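Local coordinates for uncharacterized ACR, COG1565 superfamily (Burkholderia thailandensis, PDB 4F3N), which is of unknown function but is probably an S-adenosylmethionine-dependent methyltransferase that may symmetrically dimethylate protein arginines, at residues G213-V216 / L217-M220; A277-A280 / F281-V285. All coordinates share one frame; numbering follows the deposited sequence.

Contact 1 (G213-V216 / L217-M220). With EDO (1,2-ethanediol), chain D.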
loop_
_atom_site.group_PDB
_atom_site.type_symbol
_atom_site.label_atom_id
_atom_site.label_comp_id
_atom_site.label_asym_id
_atom_site.label_seq_id
_atom_site.Cartn_x
_atom_site.Cartn_y
_atom_site.Cartn_z
ATOM N N GLY A 213 2.308 -1.142 7.421
ATOM C CA GLY A 213 1.623 -1.418 6.157
ATOM C C GLY A 213 2.421 -0.754 5.049
ATOM O O GLY A 213 2.263 0.436 4.808
ATOM N N ASN A 214 3.295 -1.522 4.398
ATOM C CA ASN A 214 4.174 -1.021 3.379
ATOM C C ASN A 214 3.663 -1.344 1.981
ATOM O O ASN A 214 3.609 -2.512 1.625
ATOM C CB ASN A 214 5.491 -1.729 3.599
ATOM C CG ASN A 214 6.535 -1.300 2.655
ATOM O OD1 ASN A 214 6.667 -0.114 2.324
ATOM N ND2 ASN A 214 7.384 -2.301 2.248
ATOM N N GLU A 215 3.284 -0.328 1.211
ATOM C CA GLU A 215 2.655 -0.539 -0.081
ATOM C C GLU A 215 1.482 -1.520 -0.059
ATOM O O GLU A 215 1.358 -2.374 -0.962
ATOM C CB GLU A 215 3.742 -0.959 -1.086
ATOM C CG GLU A 215 4.562 0.235 -1.495
ATOM C CD GLU A 215 5.528 -0.085 -2.620
ATOM O OE1 GLU A 215 5.049 -0.312 -3.710
ATOM O OE2 GLU A 215 6.722 -0.182 -2.338
ATOM N N VAL A 216 0.620 -1.405 0.952
ATOM C CA VAL A 216 -0.589 -2.196 0.987
ATOM C C VAL A 216 -1.837 -1.383 0.688
ATOM O O VAL A 216 -2.775 -1.933 0.079
ATOM C CB VAL A 216 -0.753 -3.001 2.308
ATOM C CG1 VAL A 216 0.419 -3.978 2.467
ATOM C CG2 VAL A 216 -0.819 -2.122 3.519
ATOM N N LEU A 217 -1.860 -0.101 1.042
ATOM C CA LEU A 217 -3.031 0.734 0.768
ATOM C C LEU A 217 -3.271 0.912 -0.725
ATOM O O LEU A 217 -4.467 0.899 -1.190
ATOM C CB LEU A 217 -2.919 2.082 1.454
ATOM C CG LEU A 217 -2.892 2.089 2.998
ATOM C CD1 LEU A 217 -2.700 3.523 3.482
ATOM C CD2 LEU A 217 -4.118 1.434 3.674
ATOM N N ASP A 218 -2.173 0.970 -1.492
ATOM C CA ASP A 218 -2.246 1.200 -2.935
ATOM C C ASP A 218 -2.875 0.041 -3.703
ATOM O O ASP A 218 -3.257 0.237 -4.841
ATOM C CB ASP A 218 -0.876 1.563 -3.516
ATOM C CG ASP A 218 0.122 0.449 -3.405
ATOM O OD1 ASP A 218 -0.208 -0.672 -3.837
ATOM O OD2 ASP A 218 1.256 0.663 -2.880
ATOM N N ALA A 219 -3.002 -1.126 -3.075
ATOM C CA ALA A 219 -3.508 -2.333 -3.795
ATOM C C ALA A 219 -4.891 -2.720 -3.323
ATOM O O ALA A 219 -5.443 -3.732 -3.767
ATOM C CB ALA A 219 -2.569 -3.498 -3.610
ATOM N N MET A 220 -5.460 -1.891 -2.455
ATOM C CA MET A 220 -6.846 -2.110 -2.031
ATOM C C MET A 220 -7.829 -1.562 -3.078
ATOM O O MET A 220 -7.558 -0.554 -3.737
ATOM C CB MET A 220 -7.063 -1.529 -0.667
ATOM C CG MET A 220 -6.184 -2.266 0.330
ATOM S SD MET A 220 -6.370 -1.746 2.014
ATOM C CE MET A 220 -5.163 -2.768 2.847
HETATM C C1 EDO D . 11.963 -0.702 0.204
HETATM O O1 EDO D . 11.407 0.280 -0.630
HETATM C C2 EDO D . 10.914 -1.074 1.228
HETATM O O2 EDO D . 9.840 -1.825 0.642
HETATM O O HOH W 1 1.567 -2.969 -3.805
HETATM O O HOH W 2 2.874 -1.011 -5.260
#
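V216 and A219 meet at the turn that follows strand 210-214, where the chain leaves the strand and winds into the short 3-10 segment 217-219. The V216 carbonyl is the pivot: A219 N donates to V216 O at 3.3 Å, an i to i+3 bond that comes from above the carbonyl plane, 62° out of it. M220 folds back over the same oxygen, with its CG 3.4 Å from V216 O, and its extended chain brings CE within 4.4 Å of V216 CG2.

The acidic pair E215 and D218 faces the other way. With chi1 at 65°, D218 CG sits between its own backbone N and carbonyl carbon, which turns OD2 back over E215, 3.4 Å from E215 CA. The planes of the two carboxylates are turned 62° from each other, and E215 OE1 lies 4.0 Å from D218 OD2. One water lies between E215 O and D218 OD1; a second sits between the two carboxylates, 2.8 Å from E215 OE1 and more weakly bound to D218 OD2. E215 OE1 also hydrogen-bonds OG1 of T113, a residue seen binding S-adenosylhomocysteine.

N214, at the strand end, is another such residue; no S-adenosylhomocysteine is bound here, and N214 ND2 instead donates to O2 of a 1,2-ethanediol (3.0 Å), probably from the crystallisation liquor. The turn thus lies at the cofactor site, at the C-terminal end of a central parallel strand. Strand 293-298 runs alongside, D298 accepting from D218 N, while L217 and M220 pack on helix 276-288 and L217 also reaches strand 336-342.

Contact 2 (A277-A280 / F281-V285)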
loop_
_atom_site.group_PDB
_atom_site.type_symbol
_atom_site.label_atom_id
_atom_site.label_comp_id
_atom_site.label_asym_id
_atom_site.label_seq_id
_atom_site.Cartn_x
_atom_site.Cartn_y
_atom_site.Cartn_z
ATOM N N ALA A 277 -12.176 1.329 0.382
ATOM C CA ALA A 277 -11.654 0.099 0.984
ATOM C C ALA A 277 -10.461 0.402 1.867
ATOM O O ALA A 277 -10.319 -0.158 2.948
ATOM C CB ALA A 277 -11.281 -0.938 -0.065
ATOM N N ALA A 278 -9.584 1.259 1.388
ATOM C CA ALA A 278 -8.438 1.690 2.207
ATOM C C ALA A 278 -8.838 2.439 3.453
ATOM O O ALA A 278 -8.242 2.265 4.531
ATOM C CB ALA A 278 -7.455 2.515 1.363
ATOM N N VAL A 279 -9.805 3.339 3.309
ATOM C CA VAL A 279 -10.357 4.047 4.445
ATOM C C VAL A 279 -10.924 3.064 5.505
ATOM O O VAL A 279 -10.659 3.195 6.725
ATOM C CB VAL A 279 -11.390 5.144 3.971
ATOM C CG1 VAL A 279 -12.287 5.600 5.108
ATOM C CG2 VAL A 279 -10.629 6.327 3.376
ATOM N N ALA A 280 -11.693 2.077 5.040
ATOM C CA ALA A 280 -12.314 1.076 5.885
ATOM C C ALA A 280 -11.230 0.347 6.620
ATOM O O ALA A 280 -11.350 0.090 7.822
ATOM C CB ALA A 280 -13.118 0.091 5.048
ATOM N N PHE A 281 -10.151 0.038 5.891
ATOM C CA PHE A 281 -9.006 -0.688 6.493
ATOM C C PHE A 281 -8.304 0.096 7.577
ATOM O O PHE A 281 -8.049 -0.428 8.657
ATOM C CB PHE A 281 -8.021 -1.057 5.391
ATOM C CG PHE A 281 -6.769 -1.748 5.880
ATOM C CD1 PHE A 281 -6.805 -3.070 6.297
ATOM C CD2 PHE A 281 -5.567 -1.083 5.910
ATOM C CE1 PHE A 281 -5.660 -3.698 6.769
ATOM C CE2 PHE A 281 -4.401 -1.736 6.348
ATOM C CZ PHE A 281 -4.457 -3.027 6.776
ATOM N N VAL A 282 -8.018 1.365 7.318
ATOM C CA VAL A 282 -7.364 2.213 8.306
ATOM C C VAL A 282 -8.253 2.425 9.536
ATOM O O VAL A 282 -7.775 2.359 10.668
ATOM C CB VAL A 282 -6.880 3.520 7.689
ATOM C CG1 VAL A 282 -6.359 4.541 8.754
ATOM C CG2 VAL A 282 -5.794 3.187 6.672
ATOM N N ARG A 283 -9.567 2.585 9.328
ATOM C CA ARG A 283 -10.456 2.658 10.476
ATOM C C ARG A 283 -10.335 1.407 11.314
ATOM O O ARG A 283 -10.300 1.512 12.531
ATOM C CB ARG A 283 -11.902 2.855 10.042
ATOM C CG ARG A 283 -12.160 4.228 9.454
ATOM C CD ARG A 283 -13.619 4.338 9.055
ATOM N NE ARG A 283 -13.968 5.678 8.602
ATOM C CZ ARG A 283 -15.066 5.987 7.914
ATOM N NH1 ARG A 283 -15.962 5.056 7.582
ATOM N NH2 ARG A 283 -15.297 7.254 7.586
ATOM N N THR A 284 -10.344 0.243 10.671
ATOM C CA THR A 284 -10.329 -1.035 11.380
ATOM C C THR A 284 -9.025 -1.181 12.154
ATOM O O THR A 284 -9.025 -1.594 13.293
ATOM C CB THR A 284 -10.531 -2.220 10.407
ATOM O OG1 THR A 284 -11.820 -2.070 9.751
ATOM C CG2 THR A 284 -10.416 -3.532 11.104
ATOM N N VAL A 285 -7.908 -0.855 11.514
ATOM C CA VAL A 285 -6.604 -0.903 12.207
ATOM C C VAL A 285 -6.516 0.012 13.417
ATOM O O VAL A 285 -6.027 -0.376 14.487
ATOM C CB VAL A 285 -5.466 -0.581 11.214
ATOM C CG1 VAL A 285 -4.110 -0.477 11.948
ATOM C CG2 VAL A 285 -5.466 -1.638 10.110
#
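Helix 276-288 leads into strand 293-298 of the central sheet, and this contact is one stretch of its regular i to i+4 ladder. F281 N, V282 N and R283 N donate in turn to A277 O, A278 O and V279 O, at 3.0, 2.9 and 2.9 Å.

On the side turned to helix 343-352, V279 and R283 sit one turn apart. The arginine chain is extended from CG to NE and climbs past the V279 carbonyl, its CG 3.3 Å from V279 O, and lays one face of the guanidinium over V279 CG1, which stands 3.8 Å above the plane and offset toward its rim. V279 also touches A345 and A349 of helix 343-352, and V282 and R283 lean against A349 as well.

The side facing the sheet carries F281. With CG anti to the backbone N (chi1 177°), the ring is carried from CB toward the C-terminal end of the helix, where V285 CG2 covers one face, again toward the rim. Beyond the helix this ring meets F144 with planes about 55° apart and packs on F296 of strand 293-298, joining the helix to the sheet.

At A280 the ladder doubles. T284 N and T284 OG1 both give a hydrogen to A280 O from opposite faces of its carbonyl plane. The threonine can do this because OG1 stands beside its own backbone N (chi1 -60°), which leaves OG1 2.9 Å from A280 O.

Along the chain, strand 210-214 ends in contact 1, which closes as a tight turn before strand 223-228 begins. The chain then passes through strands of the antiparallel sheet and comes back as helix 276-288, where contact 2 closes one stretch of helix; the two are in series, neither nesting nor crossing. They nevertheless touch, with centres about 11 Å apart: M220 CE comes within 3.5 Å of F281 CD2, and L217 CD2 packs on F281 and V282. The helix therefore lies against the turn after strand 210-214 and, further on, leads into neighbouring strand 293-298, tying together two adjacent parallel strands of the mixed sheet.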